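Local coordinates for protein ethyl acetate hydrolase (Pseudomonas veronii, PDB 5EFZ) that hydrolyses ethyl acetate to ethanol and acetate as a homodimeric alpha/beta-hydrolase esterase in the breakdown of short-chain methyl ketones, at residues N121-I124 / G125-V128; T157-W160 / A161-P165; P199-A203 / G204-S208; S229-F232 / F233-R237. All coordinates share one frame; numbering follows the deposited sequence.

Contact 1: residues N121-I124 / G125-V128; sequences NVRI and GDDV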
loop_
_atom_site.group_PDB
_atom_site.type_symbol
_atom_site.label_atom_id
_atom_site.label_comp_id
_atom_site.label_asym_id
_atom_site.label_seq_id
_atom_site.Cartn_x
_atom_site.Cartn_y
_atom_site.Cartn_z
ATOM N N ASN A 121 -17.624 -20.634 -5.653
ATOM C CA ASN A 121 -16.388 -19.943 -5.983
ATOM C C ASN A 121 -16.311 -19.838 -7.501
ATOM O O ASN A 121 -16.247 -20.852 -8.178
ATOM C CB ASN A 121 -15.185 -20.697 -5.410
ATOM C CG ASN A 121 -15.112 -20.593 -3.905
ATOM O OD1 ASN A 121 -15.494 -19.572 -3.329
ATOM N ND2 ASN A 121 -14.619 -21.636 -3.264
ATOM N N VAL A 122 -16.367 -18.609 -8.015
ATOM C CA VAL A 122 -16.360 -18.373 -9.452
ATOM C C VAL A 122 -14.976 -17.855 -9.886
ATOM O O VAL A 122 -14.364 -17.025 -9.197
ATOM C CB VAL A 122 -17.454 -17.370 -9.838
ATOM C CG1 VAL A 122 -17.466 -17.106 -11.347
ATOM C CG2 VAL A 122 -18.830 -17.892 -9.385
ATOM N N ARG A 123 -14.476 -18.371 -11.002
ATOM C CA ARG A 123 -13.174 -17.963 -11.517
ATOM C C ARG A 123 -13.325 -17.050 -12.746
ATOM O O ARG A 123 -14.384 -17.031 -13.398
ATOM C CB ARG A 123 -12.312 -19.197 -11.888
ATOM C CG ARG A 123 -11.782 -20.006 -10.675
ATOM C CD ARG A 123 -10.934 -21.206 -11.148
ATOM N NE ARG A 123 -10.352 -21.930 -10.001
ATOM C CZ ARG A 123 -9.190 -21.629 -9.417
ATOM N NH1 ARG A 123 -8.456 -20.611 -9.844
ATOM N NH2 ARG A 123 -8.761 -22.366 -8.393
ATOM N N ILE A 124 -12.258 -16.313 -13.051
ATOM C CA ILE A 124 -12.216 -15.482 -14.262
ATOM C C ILE A 124 -12.616 -16.311 -15.488
ATOM O O ILE A 124 -13.389 -15.844 -16.339
ATOM C CB ILE A 124 -10.820 -14.884 -14.471
ATOM C CG1 ILE A 124 -10.473 -13.891 -13.337
ATOM C CG2 ILE A 124 -10.709 -14.203 -15.853
ATOM C CD1 ILE A 124 -11.287 -12.596 -13.341
ATOM N N GLY A 125 -12.128 -17.551 -15.561
ATOM C CA GLY A 125 -12.455 -18.402 -16.703
ATOM C C GLY A 125 -13.949 -18.703 -16.829
ATOM O O GLY A 125 -14.466 -18.905 -17.944
ATOM N N ASP A 126 -14.662 -18.755 -15.698
ATOM C CA ASP A 126 -16.108 -18.970 -15.748
ATOM C C ASP A 126 -16.808 -17.772 -16.390
ATOM O O ASP A 126 -17.683 -17.959 -17.214
ATOM C CB ASP A 126 -16.674 -19.231 -14.333
ATOM C CG ASP A 126 -16.079 -20.484 -13.684
ATOM O OD1 ASP A 126 -15.989 -21.535 -14.365
ATOM O OD2 ASP A 126 -15.706 -20.422 -12.477
ATOM N N ASP A 127 -16.440 -16.543 -16.011
ATOM C CA ASP A 127 -16.962 -15.355 -16.698
ATOM C C ASP A 127 -16.726 -15.383 -18.209
ATOM O O ASP A 127 -17.628 -15.090 -19.015
ATOM C CB ASP A 127 -16.326 -14.088 -16.134
ATOM C CG ASP A 127 -16.933 -13.685 -14.787
ATOM O OD1 ASP A 127 -18.121 -13.306 -14.764
ATOM O OD2 ASP A 127 -16.222 -13.722 -13.760
ATOM N N VAL A 128 -15.512 -15.729 -18.603
ATOM C CA VAL A 128 -15.171 -15.686 -20.038
ATOM C C VAL A 128 -15.936 -16.752 -20.803
ATOM O O VAL A 128 -16.433 -16.510 -21.912
ATOM C CB VAL A 128 -13.648 -15.802 -20.216
ATOM C CG1 VAL A 128 -13.239 -15.951 -21.722
ATOM C CG2 VAL A 128 -13.004 -14.515 -19.621
HETATM O O HOH W 1 -15.189 -21.945 -10.457
#

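Contact 2: residues T157-W160 / A161-P165; sequences TYEW and AVRYP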
loop_
_atom_site.group_PDB
_atom_site.type_symbol
_atom_site.label_atom_id
_atom_site.label_comp_id
_atom_site.label_asym_id
_atom_site.label_seq_id
_atom_site.Cartn_x
_atom_site.Cartn_y
_atom_site.Cartn_z
ATOM N N THR A 157 -9.916 -9.841 -19.903
ATOM C CA THR A 157 -9.382 -9.569 -21.232
ATOM C C THR A 157 -8.260 -10.545 -21.608
ATOM O O THR A 157 -8.266 -11.117 -22.709
ATOM C CB THR A 157 -8.895 -8.097 -21.319
ATOM O OG1 THR A 157 -10.034 -7.224 -21.187
ATOM C CG2 THR A 157 -8.170 -7.797 -22.684
ATOM N N TYR A 158 -7.290 -10.740 -20.711
ATOM C CA TYR A 158 -6.227 -11.710 -20.948
ATOM C C TYR A 158 -6.779 -13.119 -21.105
ATOM O O TYR A 158 -6.387 -13.874 -22.005
ATOM C CB TYR A 158 -5.215 -11.689 -19.797
ATOM C CG TYR A 158 -4.242 -10.536 -19.882
ATOM C CD1 TYR A 158 -3.421 -10.370 -21.013
ATOM C CD2 TYR A 158 -4.110 -9.619 -18.835
ATOM C CE1 TYR A 158 -2.481 -9.308 -21.069
ATOM C CE2 TYR A 158 -3.173 -8.563 -18.899
ATOM C CZ TYR A 158 -2.375 -8.425 -20.010
ATOM O OH TYR A 158 -1.468 -7.365 -20.057
ATOM N N GLU A 159 -7.691 -13.484 -20.218
ATOM C CA GLU A 159 -8.263 -14.812 -20.315
ATOM C C GLU A 159 -8.986 -15.028 -21.654
ATOM O O GLU A 159 -8.864 -16.095 -22.282
ATOM C CB GLU A 159 -9.217 -15.055 -19.138
ATOM C CG GLU A 159 -9.979 -16.405 -19.214
ATOM C CD GLU A 159 -9.129 -17.661 -18.951
ATOM O OE1 GLU A 159 -7.991 -17.584 -18.406
ATOM O OE2 GLU A 159 -9.614 -18.767 -19.307
ATOM N N TRP A 160 -9.716 -14.010 -22.110
ATOM C CA TRP A 160 -10.331 -14.059 -23.448
ATOM C C TRP A 160 -9.286 -14.312 -24.534
ATOM O O TRP A 160 -9.465 -15.203 -25.379
ATOM C CB TRP A 160 -11.066 -12.738 -23.759
ATOM C CG TRP A 160 -12.561 -12.850 -23.634
ATOM C CD1 TRP A 160 -13.336 -12.444 -22.574
ATOM C CD2 TRP A 160 -13.451 -13.481 -24.571
ATOM N NE1 TRP A 160 -14.651 -12.767 -22.807
ATOM C CE2 TRP A 160 -14.749 -13.366 -24.048
ATOM C CE3 TRP A 160 -13.276 -14.044 -25.845
ATOM C CZ2 TRP A 160 -15.869 -13.838 -24.731
ATOM C CZ3 TRP A 160 -14.388 -14.500 -26.534
ATOM C CH2 TRP A 160 -15.667 -14.406 -25.970
ATOM N N ALA A 161 -8.197 -13.536 -24.502
ATOM C CA ALA A 161 -7.185 -13.591 -25.573
ATOM C C ALA A 161 -6.446 -14.920 -25.594
ATOM O O ALA A 161 -5.950 -15.332 -26.643
ATOM C CB ALA A 161 -6.186 -12.434 -25.433
ATOM N N VAL A 162 -6.354 -15.585 -24.434
ATOM C CA VAL A 162 -5.649 -16.873 -24.339
ATOM C C VAL A 162 -6.604 -18.038 -24.646
ATOM O O VAL A 162 -6.237 -18.987 -25.334
ATOM C CB VAL A 162 -5.006 -17.087 -22.928
ATOM C CG1 VAL A 162 -4.514 -18.543 -22.739
ATOM C CG2 VAL A 162 -3.852 -16.118 -22.721
ATOM N N ARG A 163 -7.829 -17.953 -24.146
ATOM C CA ARG A 163 -8.778 -19.065 -24.228
ATOM C C ARG A 163 -9.394 -19.208 -25.620
ATOM O O ARG A 163 -9.624 -20.331 -26.109
ATOM C CB ARG A 163 -9.888 -18.883 -23.172
ATOM C CG ARG A 163 -10.885 -20.031 -23.098
ATOM C CD ARG A 163 -12.032 -19.752 -22.143
ATOM N NE ARG A 163 -11.620 -19.881 -20.754
ATOM C CZ ARG A 163 -12.130 -20.757 -19.901
ATOM N NH1 ARG A 163 -13.098 -21.594 -20.280
ATOM N NH2 ARG A 163 -11.653 -20.802 -18.673
ATOM N N TYR A 164 -9.646 -18.072 -26.267
ATOM C CA TYR A 164 -10.194 -18.052 -27.613
ATOM C C TYR A 164 -9.363 -17.176 -28.561
ATOM O O TYR A 164 -9.804 -16.095 -28.982
ATOM C CB TYR A 164 -11.636 -17.555 -27.581
ATOM C CG TYR A 164 -12.562 -18.316 -26.667
ATOM C CD1 TYR A 164 -13.015 -17.747 -25.488
ATOM C CD2 TYR A 164 -13.013 -19.586 -27.002
ATOM C CE1 TYR A 164 -13.869 -18.409 -24.665
ATOM C CE2 TYR A 164 -13.881 -20.274 -26.164
ATOM C CZ TYR A 164 -14.294 -19.675 -24.999
ATOM O OH TYR A 164 -15.154 -20.324 -24.162
ATOM N N PRO A 165 -8.156 -17.633 -28.904
ATOM C CA PRO A 165 -7.230 -16.661 -29.510
ATOM C C PRO A 165 -7.652 -16.105 -30.867
ATOM O O PRO A 165 -7.393 -14.934 -31.132
ATOM C CB PRO A 165 -5.917 -17.440 -29.621
ATOM C CG PRO A 165 -6.245 -18.853 -29.355
ATOM C CD PRO A 165 -7.511 -18.917 -28.591
#

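Contact 3: residues P199-A203 / G204-S208; sequences PAFQA and GLYRS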
loop_
_atom_site.group_PDB
_atom_site.type_symbol
_atom_site.label_atom_id
_atom_site.label_comp_id
_atom_site.label_asym_id
_atom_site.label_seq_id
_atom_site.Cartn_x
_atom_site.Cartn_y
_atom_site.Cartn_z
ATOM N N PRO A 199 -17.768 -8.666 13.363
ATOM C CA PRO A 199 -18.681 -9.704 13.868
ATOM C C PRO A 199 -20.071 -9.633 13.223
ATOM O O PRO A 199 -20.786 -10.638 13.132
ATOM C CB PRO A 199 -18.784 -9.395 15.363
ATOM C CG PRO A 199 -17.612 -8.561 15.696
ATOM C CD PRO A 199 -17.294 -7.770 14.433
ATOM N N ALA A 200 -20.461 -8.441 12.793
ATOM C CA ALA A 200 -21.765 -8.259 12.153
ATOM C C ALA A 200 -21.874 -9.037 10.827
ATOM O O ALA A 200 -22.968 -9.258 10.330
ATOM C CB ALA A 200 -22.025 -6.779 11.906
ATOM N N PHE A 201 -20.740 -9.421 10.247
ATOM C CA PHE A 201 -20.741 -10.212 9.012
ATOM C C PHE A 201 -21.472 -11.561 9.211
ATOM O O PHE A 201 -22.140 -12.074 8.283
ATOM C CB PHE A 201 -19.306 -10.434 8.554
ATOM C CG PHE A 201 -19.185 -11.294 7.330
ATOM C CD1 PHE A 201 -19.701 -10.877 6.110
ATOM C CD2 PHE A 201 -18.557 -12.522 7.409
ATOM C CE1 PHE A 201 -19.602 -11.676 4.986
ATOM C CE2 PHE A 201 -18.426 -13.327 6.283
ATOM C CZ PHE A 201 -18.960 -12.905 5.068
ATOM N N GLN A 202 -21.350 -12.119 10.419
ATOM C CA GLN A 202 -22.058 -13.360 10.783
ATOM C C GLN A 202 -21.928 -14.470 9.737
ATOM O O GLN A 202 -22.923 -15.157 9.406
ATOM C CB GLN A 202 -23.539 -13.072 11.025
ATOM C CG GLN A 202 -23.771 -12.143 12.203
ATOM C CD GLN A 202 -25.224 -12.107 12.625
ATOM O OE1 GLN A 202 -26.046 -11.427 12.015
ATOM N NE2 GLN A 202 -25.555 -12.867 13.669
ATOM N N ALA A 203 -20.710 -14.626 9.228
ATOM C CA ALA A 203 -20.347 -15.724 8.351
ATOM C C ALA A 203 -21.158 -15.676 7.069
ATOM O O ALA A 203 -21.402 -16.714 6.433
ATOM C CB ALA A 203 -20.545 -17.061 9.059
ATOM N N GLY A 204 -21.582 -14.470 6.693
ATOM C CA GLY A 204 -22.304 -14.281 5.446
ATOM C C GLY A 204 -23.806 -14.229 5.613
ATOM O O GLY A 204 -24.550 -14.000 4.634
ATOM N N LEU A 205 -24.256 -14.398 6.862
ATOM C CA LEU A 205 -25.686 -14.417 7.185
ATOM C C LEU A 205 -26.186 -13.110 7.787
ATOM O O LEU A 205 -27.189 -13.105 8.495
ATOM C CB LEU A 205 -25.986 -15.557 8.173
ATOM C CG LEU A 205 -25.593 -16.968 7.745
ATOM C CD1 LEU A 205 -25.703 -17.868 8.953
ATOM C CD2 LEU A 205 -26.528 -17.454 6.657
ATOM N N TYR A 206 -25.480 -12.015 7.519
ATOM C CA TYR A 206 -25.836 -10.701 8.054
ATOM C C TYR A 206 -27.247 -10.298 7.678
ATOM O O TYR A 206 -27.743 -10.674 6.606
ATOM C CB TYR A 206 -24.839 -9.655 7.553
ATOM C CG TYR A 206 -24.571 -9.761 6.058
ATOM C CD1 TYR A 206 -25.399 -9.121 5.130
ATOM C CD2 TYR A 206 -23.498 -10.480 5.585
ATOM C CE1 TYR A 206 -25.152 -9.212 3.762
ATOM C CE2 TYR A 206 -23.238 -10.572 4.226
ATOM C CZ TYR A 206 -24.078 -9.952 3.330
ATOM O OH TYR A 206 -23.796 -10.022 1.976
ATOM N N ARG A 207 -27.897 -9.525 8.556
ATOM C CA ARG A 207 -29.287 -9.148 8.331
ATOM C C ARG A 207 -29.381 -8.232 7.121
ATOM O O ARG A 207 -30.275 -8.379 6.299
ATOM C CB ARG A 207 -29.898 -8.481 9.577
ATOM C CG ARG A 207 -29.328 -7.119 9.952
ATOM C CD ARG A 207 -30.245 -6.367 10.942
ATOM N NE ARG A 207 -29.739 -5.014 11.151
ATOM C CZ ARG A 207 -28.767 -4.717 12.007
ATOM N NH1 ARG A 207 -28.217 -5.682 12.734
ATOM N NH2 ARG A 207 -28.338 -3.469 12.130
ATOM N N SER A 208 -28.442 -7.308 6.994
ATOM C CA SER A 208 -28.434 -6.414 5.852
ATOM C C SER A 208 -27.026 -5.918 5.615
ATOM O O SER A 208 -26.167 -6.029 6.498
ATOM C CB SER A 208 -29.387 -5.236 6.068
ATOM O OG SER A 208 -28.780 -4.230 6.858
#

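Contact 4: residues S229-F232 / F233-R237; sequences SPEF and FRTGR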
loop_
_atom_site.group_PDB
_atom_site.type_symbol
_atom_site.label_atom_id
_atom_site.label_comp_id
_atom_site.label_asym_id
_atom_site.label_seq_id
_atom_site.Cartn_x
_atom_site.Cartn_y
_atom_site.Cartn_z
ATOM N N SER A 229 -2.360 7.071 -5.029
ATOM C CA SER A 229 -0.913 7.030 -4.853
ATOM C C SER A 229 -0.509 8.065 -3.813
ATOM O O SER A 229 -1.286 8.963 -3.496
ATOM C CB SER A 229 -0.150 7.302 -6.176
ATOM O OG SER A 229 -0.213 8.687 -6.478
ATOM N N PRO A 230 0.696 7.918 -3.236
ATOM C CA PRO A 230 1.150 8.989 -2.344
ATOM C C PRO A 230 1.193 10.360 -3.060
ATOM O O PRO A 230 0.888 11.390 -2.456
ATOM C CB PRO A 230 2.553 8.530 -1.936
ATOM C CG PRO A 230 2.427 6.989 -1.965
ATOM C CD PRO A 230 1.556 6.718 -3.176
ATOM N N GLU A 231 1.561 10.369 -4.336
ATOM C CA GLU A 231 1.608 11.623 -5.094
ATOM C C GLU A 231 0.230 12.250 -5.294
ATOM O O GLU A 231 0.094 13.480 -5.291
ATOM C CB GLU A 231 2.234 11.405 -6.477
ATOM C CG GLU A 231 3.734 11.500 -6.515
ATOM C CD GLU A 231 4.240 12.845 -6.040
ATOM O OE1 GLU A 231 4.397 13.788 -6.857
ATOM O OE2 GLU A 231 4.482 12.965 -4.829
ATOM N N PHE A 232 -0.774 11.403 -5.509
ATOM C CA PHE A 232 -2.177 11.855 -5.586
ATOM C C PHE A 232 -2.491 12.780 -4.417
ATOM O O PHE A 232 -3.015 13.908 -4.585
ATOM C CB PHE A 232 -3.103 10.637 -5.583
ATOM C CG PHE A 232 -4.608 10.947 -5.628
ATOM C CD1 PHE A 232 -5.251 11.134 -6.847
ATOM C CD2 PHE A 232 -5.378 10.916 -4.459
ATOM C CE1 PHE A 232 -6.675 11.363 -6.918
ATOM C CE2 PHE A 232 -6.751 11.123 -4.505
ATOM C CZ PHE A 232 -7.407 11.356 -5.734
ATOM N N PHE A 233 -2.180 12.302 -3.219
ATOM C CA PHE A 233 -2.473 13.062 -2.008
ATOM C C PHE A 233 -1.497 14.177 -1.775
ATOM O O PHE A 233 -1.901 15.263 -1.345
ATOM C CB PHE A 233 -2.520 12.130 -0.785
ATOM C CG PHE A 233 -3.630 11.109 -0.890
ATOM C CD1 PHE A 233 -4.962 11.510 -0.783
ATOM C CD2 PHE A 233 -3.354 9.765 -1.130
ATOM C CE1 PHE A 233 -5.996 10.571 -0.883
ATOM C CE2 PHE A 233 -4.389 8.838 -1.262
ATOM C CZ PHE A 233 -5.708 9.245 -1.141
ATOM N N ARG A 234 -0.216 13.942 -2.041
ATOM C CA ARG A 234 0.762 14.970 -1.771
ATOM C C ARG A 234 0.458 16.223 -2.578
ATOM O O ARG A 234 0.653 17.346 -2.087
ATOM C CB ARG A 234 2.199 14.508 -2.087
ATOM C CG ARG A 234 3.234 15.624 -1.787
ATOM C CD ARG A 234 4.662 15.262 -2.190
ATOM N NE ARG A 234 4.875 15.258 -3.641
ATOM C CZ ARG A 234 5.152 16.334 -4.374
ATOM N NH1 ARG A 234 5.236 17.527 -3.804
ATOM N NH2 ARG A 234 5.330 16.224 -5.693
ATOM N N THR A 235 -0.007 16.035 -3.806
ATOM C CA THR A 235 -0.200 17.184 -4.696
ATOM C C THR A 235 -1.632 17.713 -4.617
ATOM O O THR A 235 -1.996 18.648 -5.323
ATOM C CB THR A 235 0.132 16.849 -6.159
ATOM O OG1 THR A 235 -0.754 15.827 -6.632
ATOM C CG2 THR A 235 1.585 16.376 -6.295
ATOM N N GLY A 236 -2.438 17.117 -3.744
ATOM C CA GLY A 236 -3.753 17.662 -3.453
ATOM C C GLY A 236 -4.836 17.349 -4.477
ATOM O O GLY A 236 -5.801 18.105 -4.592
ATOM N N ARG A 237 -4.717 16.214 -5.161
ATOM C CA ARG A 237 -5.728 15.790 -6.135
ATOM C C ARG A 237 -7.120 15.645 -5.504
ATOM O O ARG A 237 -8.132 15.956 -6.136
ATOM C CB ARG A 237 -5.340 14.465 -6.808
ATOM C CG ARG A 237 -4.255 14.603 -7.874
ATOM C CD ARG A 237 -4.816 15.254 -9.187
ATOM N NE ARG A 237 -5.789 14.341 -9.792
ATOM C CZ ARG A 237 -6.867 14.724 -10.464
ATOM N NH1 ARG A 237 -7.124 16.011 -10.618
ATOM N NH2 ARG A 237 -7.707 13.809 -10.951
#

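Contact 1: residues N121-I124 / G125-V128
Arg123, the N-cap of helix 124-139, comes within 5.2 Å of Asp126 between CA atoms as the incoming loop bends into the first helical turn. Its carbonyl O accepts weak bonds from Asp126 N and Asp127 N; the next helical bond, Val128 N to Ile124 O, is firmer at 3.1 Å. The Asp126 carboxylate folds back over this start: with CG anti to the carbonyl carbon (chi1 -61°), OD2 takes the N-H of Arg123 at 2.8 Å in an almost straight bond (171°). OD2 is met on its anti side, somewhat out of the carboxylate plane. An N3 side chain holding the N-cap amide is one half of a capping box; the arginine side chain offers no reciprocal acceptor. A water extends the clasp into the loop, donating to Asp126 OD2 at 2.6 Å and to Asn121 O at 2.7 Å, while OD1 accepts from Glu36 N. Val122 closes the apolar flank, its CG1 lying 3.7 Å from Asp126 CB. The other charged groups have partners elsewhere in the chain: Arg123 forms a salt bridge with Glu37, and Asp127 pairs with Lys272 of helix 263-274 while accepting from Ile99 N.

Contact 2: residues T157-W160 / A161-P165
Trp160 sets the six-membered end of its indole against the ring of Tyr164, four residues further along, with Tyr164 CE1 over one indole face. The closest carbons are Trp160 CZ3 and Tyr164 CD1, 3.7 Å apart. With the planes inclined at 50° and the centroids 5.2 Å apart, the pair is oblique. The backbone bond from Tyr164 N to Trp160 O (3.0 Å) ties the bases of the two side chains together just where the chain leaves helix 152-163. Outside the segment, Trp160 NE1 is bonded to Gln131 OE1 and Tyr164 stacks on His132, both on helix 124-139. Arg163 stands beside this aromatic pair, its CG over one face of the Tyr164 ring. The helix is the crossover helix of the beta-alpha-beta unit between strands 146-150 and 170-174, and follows the probable nucleophile elbow around Ser151. One turn apart, Glu159 and Arg163 form a salt bridge through a single oxygen: OE2 accepts from NE at 2.7 Å and from NH2 at 2.9 Å. Glu159 CG is anti to the backbone N (chi1 175°), and a bend at the next bond turns the carboxylate toward the arginine. Both nitrogens meet OE2 on its anti side, and the oxygen lies close to the guanidinium plane although the two flat groups are inclined at 61° to each other. His281 NE2 is bonded to the same oxygen. Three nitrogen partners around one buried carboxylate oxygen would be expected to stabilise its negative charge and restrain its rotation.

Contact 3: residues P199-A203 / G204-S208
Phe201 turns one ring face to the backbone of Gly204, whose N lies 3.3 Å above the ring plane, offset toward the rim. The neighbouring CA makes a CH-pi contact, 4.0 Å from the ring centroid. Tyr206 approaches obliquely, its CD2 being 3.9 Å from Phe201 CD1, and the same edge of the tyrosine meets Phe201 O in the ring plane (CD2 to O 3.4 Å). Tyr206 reaches there with CG between its backbone N and carbonyl carbon (chi1 47°). Two overlapping turns of positive phi carry these groups: Gly204 N bonds to Phe201 O at 2.9 Å and Leu205 N to Gln202 O at 3.0 Å, the second a type I' beta turn. A CB on Gly204 would collide with Ala203 O. Cut back to an alanine, position 201 would probably uncover the ring-facing side of the Gly204 peptide and deprive the Tyr206 edge of its apolar neighbour. Further out, Phe201 packs on helices 182-196 and 263-274, while Tyr206 rests on Pro263 and its OH bonds to Asp262 OD1 and Asn264 N. This surface loop, which leads toward helix 213-227, is likely to be held by apolar packing of both rings together with the tyrosine hydroxyl.

Contact 4: residues S229-F232 / F233-R237
Glu231 O is gripped twice by Thr235, by the hydroxyl OG1 at 2.8 Å and by the backbone N at 3.0 Å, the two donors coming from opposite faces of the carbonyl plane. The hydroxyl can double back because OG1 stands between the backbone N and the carbonyl carbon (chi1 62°). Glu231 also holds Arg234 side-on. OE2 takes NE at 2.6 Å in a straight bond (172°) and OE1 takes NH2 at 2.9 Å, each oxygen using its syn lone pair with the two groups nearly coplanar. A lysine in place of Glu231 would probably leave the Arg234 guanidinium without its mate and set two positive charges side by side. Helix 230-234 is closed at both ends: Ser229 OG caps it by accepting from Phe232 N, and Gly236, with positive phi, ends it in a Schellman motif, with Arg237 N bonded to Phe232 O at 2.9 Å. On the inner side Phe232 points its edge at the face of Phe233 in a T-shaped pair, while Arg237 CB makes a CH-pi contact over a Phe232 face, 3.6 Å from the centroid. Arg237 continues to Asp332 and Thr340 O, and Glu231 and Arg234 pack on Asp311 and Asp312 of the second subunit. The bidentate pair would be expected to offset part of the charge that each side chain brings to this dimer contact.

How the contacts relate
Contacts 1 and 2 adjoin, their centres 13 Å apart, where helices 124-139 and 152-163 pack together: Val128 CG2 is 3.6 Å from Glu159 CG, and Gly125 CA lies 3.2 Å from Arg163 NH2. Both lie near the proposed nucleophile without reaching it, the side chains of Ile124 and Thr157 being about 9 and 10 Å from that of Ser151. Contact 4 lies across the chain's centre from this pair and approaches the other proposed triad members, Ser229 being about 8 Å from both Asp305 and His334 between side chains. Contact 3 is peripheral, centred about 25 Å from contact 1, yet it and contact 1 share helix 263-274 as a neighbour.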